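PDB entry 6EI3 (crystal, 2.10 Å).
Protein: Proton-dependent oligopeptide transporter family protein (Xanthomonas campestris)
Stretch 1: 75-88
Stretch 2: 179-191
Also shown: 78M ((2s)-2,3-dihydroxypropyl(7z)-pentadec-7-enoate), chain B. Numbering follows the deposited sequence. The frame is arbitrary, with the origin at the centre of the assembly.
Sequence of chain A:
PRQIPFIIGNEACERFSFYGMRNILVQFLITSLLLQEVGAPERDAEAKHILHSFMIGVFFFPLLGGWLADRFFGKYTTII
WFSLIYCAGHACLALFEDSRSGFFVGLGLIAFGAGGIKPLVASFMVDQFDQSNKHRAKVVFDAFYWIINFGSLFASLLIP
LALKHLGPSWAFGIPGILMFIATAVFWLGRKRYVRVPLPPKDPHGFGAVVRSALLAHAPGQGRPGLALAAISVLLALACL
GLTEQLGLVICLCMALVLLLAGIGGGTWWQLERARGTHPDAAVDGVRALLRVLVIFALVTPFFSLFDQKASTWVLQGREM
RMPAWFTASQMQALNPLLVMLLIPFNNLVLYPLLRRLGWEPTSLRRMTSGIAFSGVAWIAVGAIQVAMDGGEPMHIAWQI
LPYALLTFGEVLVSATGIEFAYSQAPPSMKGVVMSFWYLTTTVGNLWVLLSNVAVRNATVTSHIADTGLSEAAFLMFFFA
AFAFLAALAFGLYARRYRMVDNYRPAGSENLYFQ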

# COMPACT_ATOMS: atom_id res chain seq x y z
N LYS A 75 21.40 6.26 -3.58
CA LYS A 75 20.62 5.19 -2.95
C LYS A 75 21.32 4.50 -1.79
O LYS A 75 20.66 4.23 -0.79
CB LYS A 75 20.18 4.18 -4.01
CG LYS A 75 19.15 4.76 -4.98
CD LYS A 75 18.83 3.79 -6.09
CE LYS A 75 18.48 4.56 -7.33
NZ LYS A 75 19.49 4.37 -8.40
N TYR A 76 22.63 4.20 -1.90
CA TYR A 76 23.34 3.54 -0.79
C TYR A 76 23.21 4.29 0.54
O TYR A 76 22.83 3.68 1.55
CB TYR A 76 24.84 3.29 -1.10
CG TYR A 76 25.54 2.73 0.12
CD1 TYR A 76 25.36 1.39 0.49
CD2 TYR A 76 26.30 3.54 0.95
CE1 TYR A 76 25.95 0.89 1.66
CE2 TYR A 76 26.90 3.04 2.11
CZ TYR A 76 26.72 1.71 2.45
OH TYR A 76 27.29 1.22 3.59
N THR A 77 23.59 5.58 0.56
CA THR A 77 23.57 6.41 1.77
C THR A 77 22.16 6.56 2.34
O THR A 77 21.98 6.47 3.55
CB THR A 77 24.23 7.77 1.47
OG1 THR A 77 25.58 7.53 1.12
CG2 THR A 77 24.17 8.75 2.65
N THR A 78 21.18 6.78 1.48
CA THR A 78 19.79 6.97 1.86
C THR A 78 19.25 5.68 2.49
O THR A 78 18.64 5.74 3.56
CB THR A 78 18.98 7.49 0.66
OG1 THR A 78 19.69 8.60 0.11
CG2 THR A 78 17.57 7.93 1.05
N ILE A 79 19.56 4.51 1.87
CA ILE A 79 19.14 3.21 2.41
C ILE A 79 19.71 3.02 3.81
O ILE A 79 18.97 2.66 4.72
CB ILE A 79 19.45 1.99 1.48
CG1 ILE A 79 18.57 2.04 0.21
CG2 ILE A 79 19.19 0.65 2.26
CD1 ILE A 79 19.09 1.17 -1.00
N ILE A 80 21.02 3.27 3.97
CA ILE A 80 21.72 3.11 5.25
C ILE A 80 21.08 3.95 6.37
O ILE A 80 20.80 3.42 7.44
CB ILE A 80 23.25 3.39 5.10
CG1 ILE A 80 23.99 2.16 4.52
CG2 ILE A 80 23.91 3.85 6.42
CD1 ILE A 80 24.15 0.90 5.47
N TRP A 81 20.83 5.25 6.10
CA TRP A 81 20.29 6.15 7.11
C TRP A 81 18.83 5.87 7.44
O TRP A 81 18.48 5.90 8.62
CB TRP A 81 20.53 7.62 6.75
CG TRP A 81 21.95 8.02 7.05
CD1 TRP A 81 22.95 8.22 6.15
CD2 TRP A 81 22.56 8.09 8.35
NE1 TRP A 81 24.13 8.50 6.81
CE2 TRP A 81 23.92 8.42 8.16
CE3 TRP A 81 22.08 7.93 9.67
CZ2 TRP A 81 24.80 8.62 9.23
CZ3 TRP A 81 22.96 8.11 10.73
CH2 TRP A 81 24.30 8.46 10.51
N PHE A 82 18.00 5.55 6.44
CA PHE A 82 16.61 5.18 6.71
C PHE A 82 16.57 3.84 7.46
O PHE A 82 15.75 3.69 8.35
CB PHE A 82 15.79 5.11 5.43
CG PHE A 82 15.16 6.43 5.03
CD1 PHE A 82 14.01 6.89 5.66
CD2 PHE A 82 15.74 7.22 4.05
CE1 PHE A 82 13.42 8.10 5.28
CE2 PHE A 82 15.15 8.43 3.67
CZ PHE A 82 13.99 8.87 4.29
N SER A 83 17.48 2.89 7.12
CA SER A 83 17.52 1.58 7.79
C SER A 83 17.93 1.70 9.26
O SER A 83 17.42 0.95 10.08
CB SER A 83 18.45 0.61 7.05
OG SER A 83 17.92 0.33 5.77
N LEU A 84 18.81 2.64 9.59
CA LEU A 84 19.23 2.87 10.98
C LEU A 84 18.08 3.50 11.79
O LEU A 84 17.90 3.16 12.96
CB LEU A 84 20.48 3.76 11.04
CG LEU A 84 21.81 3.14 10.61
CD1 LEU A 84 22.85 4.23 10.37
CD2 LEU A 84 22.33 2.14 11.64
N ILE A 85 17.31 4.41 11.17
CA ILE A 85 16.14 5.03 11.80
C ILE A 85 15.12 3.90 12.07
O ILE A 85 14.55 3.81 13.16
CB ILE A 85 15.56 6.18 10.92
CG1 ILE A 85 16.52 7.42 10.96
CG2 ILE A 85 14.15 6.59 11.38
CD1 ILE A 85 16.29 8.52 9.91
N TYR A 86 14.96 3.02 11.08
CA TYR A 86 14.09 1.86 11.06
C TYR A 86 14.43 0.97 12.28
O TYR A 86 13.53 0.60 13.03
CB TYR A 86 14.32 1.15 9.72
CG TYR A 86 13.28 0.20 9.17
CD1 TYR A 86 12.37 -0.44 10.02
CD2 TYR A 86 13.29 -0.17 7.83
CE1 TYR A 86 11.50 -1.41 9.54
CE2 TYR A 86 12.45 -1.17 7.35
CZ TYR A 86 11.53 -1.76 8.20
OH TYR A 86 10.69 -2.71 7.69
N CYS A 87 15.75 0.68 12.48
CA CYS A 87 16.29 -0.07 13.62
C CYS A 87 15.95 0.63 14.94
O CYS A 87 15.52 -0.03 15.88
CB CYS A 87 17.81 -0.24 13.47
SG CYS A 87 18.31 -1.47 12.24
N ALA A 88 16.13 1.96 15.01
CA ALA A 88 15.83 2.79 16.19
C ALA A 88 14.35 2.69 16.58
O ALA A 88 14.04 2.66 17.77
CB ALA A 88 16.23 4.23 15.93
N MET A 179 15.96 -6.86 11.60
CA MET A 179 16.16 -5.56 10.96
C MET A 179 17.59 -5.10 11.22
O MET A 179 18.22 -4.54 10.33
CB MET A 179 15.14 -4.53 11.48
CG MET A 179 15.03 -3.29 10.61
SD MET A 179 14.76 -3.66 8.84
CE MET A 179 15.94 -2.52 8.11
N PHE A 180 18.11 -5.35 12.44
CA PHE A 180 19.50 -5.03 12.74
C PHE A 180 20.40 -5.85 11.79
O PHE A 180 21.33 -5.30 11.20
CB PHE A 180 19.86 -5.32 14.21
CG PHE A 180 21.36 -5.31 14.43
CD1 PHE A 180 22.04 -4.11 14.62
CD2 PHE A 180 22.10 -6.49 14.38
CE1 PHE A 180 23.44 -4.11 14.78
CE2 PHE A 180 23.49 -6.47 14.50
CZ PHE A 180 24.15 -5.28 14.71
N ILE A 181 20.08 -7.15 11.62
CA ILE A 181 20.83 -8.05 10.73
C ILE A 181 20.69 -7.60 9.29
O ILE A 181 21.68 -7.66 8.56
CB ILE A 181 20.41 -9.53 10.92
CG1 ILE A 181 20.85 -10.07 12.31
CG2 ILE A 181 20.97 -10.41 9.76
CD1 ILE A 181 20.19 -11.42 12.72
N ALA A 182 19.47 -7.17 8.86
CA ALA A 182 19.23 -6.68 7.49
C ALA A 182 20.15 -5.49 7.19
O ALA A 182 20.76 -5.44 6.12
CB ALA A 182 17.77 -6.25 7.33
N THR A 183 20.24 -4.53 8.15
CA THR A 183 21.06 -3.31 8.03
C THR A 183 22.54 -3.67 8.00
O THR A 183 23.28 -3.15 7.16
CB THR A 183 20.70 -2.31 9.15
OG1 THR A 183 19.29 -2.08 9.15
CG2 THR A 183 21.43 -0.97 9.00
N ALA A 184 22.97 -4.59 8.91
CA ALA A 184 24.36 -5.04 8.99
C ALA A 184 24.79 -5.72 7.68
O ALA A 184 25.89 -5.46 7.21
CB ALA A 184 24.56 -6.00 10.17
N VAL A 185 23.93 -6.61 7.13
CA VAL A 185 24.21 -7.33 5.89
C VAL A 185 24.34 -6.34 4.71
O VAL A 185 25.30 -6.44 3.94
CB VAL A 185 23.21 -8.50 5.64
CG1 VAL A 185 23.28 -8.99 4.19
CG2 VAL A 185 23.48 -9.66 6.60
N PHE A 186 23.43 -5.36 4.62
CA PHE A 186 23.49 -4.34 3.57
C PHE A 186 24.85 -3.62 3.64
O PHE A 186 25.57 -3.57 2.65
CB PHE A 186 22.30 -3.35 3.64
CG PHE A 186 22.22 -2.38 2.48
CD1 PHE A 186 21.71 -2.78 1.24
CD2 PHE A 186 22.65 -1.06 2.62
CE1 PHE A 186 21.66 -1.88 0.16
CE2 PHE A 186 22.56 -0.16 1.55
CZ PHE A 186 22.07 -0.58 0.33
N TRP A 187 25.24 -3.17 4.85
CA TRP A 187 26.51 -2.48 5.14
C TRP A 187 27.75 -3.34 4.81
O TRP A 187 28.75 -2.82 4.32
CB TRP A 187 26.50 -2.00 6.61
CG TRP A 187 27.78 -1.37 7.08
CD1 TRP A 187 28.14 -0.06 6.96
CD2 TRP A 187 28.85 -2.02 7.77
NE1 TRP A 187 29.39 0.14 7.51
CE2 TRP A 187 29.85 -1.06 8.01
CE3 TRP A 187 29.07 -3.35 8.18
CZ2 TRP A 187 31.05 -1.37 8.66
CZ3 TRP A 187 30.26 -3.66 8.84
CH2 TRP A 187 31.24 -2.67 9.07
N LEU A 188 27.67 -4.66 5.02
CA LEU A 188 28.78 -5.57 4.72
C LEU A 188 29.14 -5.65 3.22
O LEU A 188 30.27 -5.96 2.89
CB LEU A 188 28.52 -6.98 5.31
CG LEU A 188 28.82 -7.13 6.81
CD1 LEU A 188 28.08 -8.30 7.41
CD2 LEU A 188 30.31 -7.31 7.07
N GLY A 189 28.21 -5.33 2.33
CA GLY A 189 28.52 -5.31 0.91
C GLY A 189 28.90 -3.94 0.37
O GLY A 189 29.06 -3.81 -0.84
N ARG A 190 29.02 -2.89 1.25
CA ARG A 190 29.27 -1.47 0.89
C ARG A 190 30.42 -1.22 -0.10
O ARG A 190 30.24 -0.45 -1.04
CB ARG A 190 29.44 -0.56 2.13
CG ARG A 190 30.79 -0.59 2.86
CD ARG A 190 30.73 -0.17 4.32
NE ARG A 190 31.99 -0.45 5.04
CZ ARG A 190 32.32 -1.62 5.57
NH1 ARG A 190 31.49 -2.66 5.50
NH2 ARG A 190 33.49 -1.77 6.19
N LYS A 191 31.59 -1.86 0.11
CA LYS A 191 32.77 -1.68 -0.73
C LYS A 191 32.65 -2.30 -2.12
O LYS A 191 33.45 -1.98 -2.99
CB LYS A 191 34.04 -2.20 -0.01
CG LYS A 191 34.32 -1.53 1.32
CD LYS A 191 35.61 -2.06 1.97
CE LYS A 191 35.71 -1.73 3.44
NZ LYS A 191 35.81 -0.26 3.69
O21 78M B . 27.12 6.22 2.95
C20 78M B . 27.47 7.29 3.82
C18 78M B . 26.91 7.06 5.21
O19 78M B . 26.95 8.29 5.95
C17 78M B . 27.66 5.99 5.96
O2 78M B . 26.90 5.76 7.17
C1 78M B . 27.25 4.71 7.93
O1 78M B . 28.08 3.90 7.62
C2 78M B . 26.47 4.70 9.22
C3 78M B . 26.66 3.46 10.09
C4 78M B . 25.99 2.21 9.52
C5 78M B . 26.00 1.02 10.47
C6 78M B . 25.67 -0.30 9.80
C7 78M B . 25.30 -1.40 10.76
C8 78M B . 26.09 -2.23 11.42
C9 78M B . 27.60 -2.30 11.40
C10 78M B . 28.15 -3.45 12.26
C11 78M B . 28.10 -4.81 11.58
C12 78M B . 28.17 -6.00 12.53
C13 78M B . 28.32 -7.35 11.83
C15 78M B . 26.56 -8.97 12.77
C14 78M B . 28.03 -8.57 12.70

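How do the two backbones lie against each other? Residues 75-88 are helical throughout, and 179-188 form a second helix running nearly antiparallel to the first, at 160° between their directions. The axes come within 9.5 Å. The CA atoms come nearest at two pairs: CA of Ser83 is 6.0 Å from CA of Thr183, where both residues are small, and CA of Cys87 is 6.0 Å from CA of Phe180, whose large side chain points sideways. Toward the other end the CA atoms of Tyr76 and Arg190 stand 7.9 Å apart, and large side chains occupy the wider gap.

What fills that wider end? Phe186 is the main bump, pointing toward the first helix and settling among Tyr76, Ile79 and Ile80. Ile79 CG2 sits over one face of its ring, 3.7 Å from the centroid of the Phe186 ring, a CH-pi contact, while Ile80 CD1 meets the ring edge, 3.8 Å from Phe186 CD2. The Tyr76 ring lies nearly parallel to that of Phe186, with planes at 15°, but is slid aside so that the two barely overlap. Its hydroxyl end reaches on to Arg190, with Tyr76 OH 3.2 Å from Arg190 CB. Arg190 then leads its guanidinium away, and its NH1 donates a hydrogen bond to Trp187 O at 3.0 Å.

Why can the helices come so close around Thr183? The side chains there are short, and their hydroxyls turn back onto their own helices: Ser83 OG donates to Ile79 O at 2.8 Å, and Thr183 OG1 to Met179 O at 2.9 Å. No hydrogen bond crosses between the stretches, so the join rests on fit. Thr183 OG1 lies 3.5 Å from Ser83 CB and 3.3 Å from Cys87 SG. Beyond it, Met179 reaches across to Tyr86, laying its sulfur over one ring face, with Met179 SD 3.7 Å from the centroid of the Tyr86 ring; the methyl CE covers the same ring.

Where does the lipid fit? The monoacylglycerol 78M spans both helices along one flank. Its glycerol head is held by the first: Thr77 OG1 and 78M O21 share a hydrogen bond of 2.7 Å, and Trp81 NE1 donates to 78M O19 at 3.0 Å. The acyl chain then passes to the second helix, where 78M C6 lies over a face of the Trp187 ring, 3.6 Å from Trp187 CG, and 78M C11 comes within 4.0 Å of Ala184 CB. Polar head and greasy tail thus find matching surfaces.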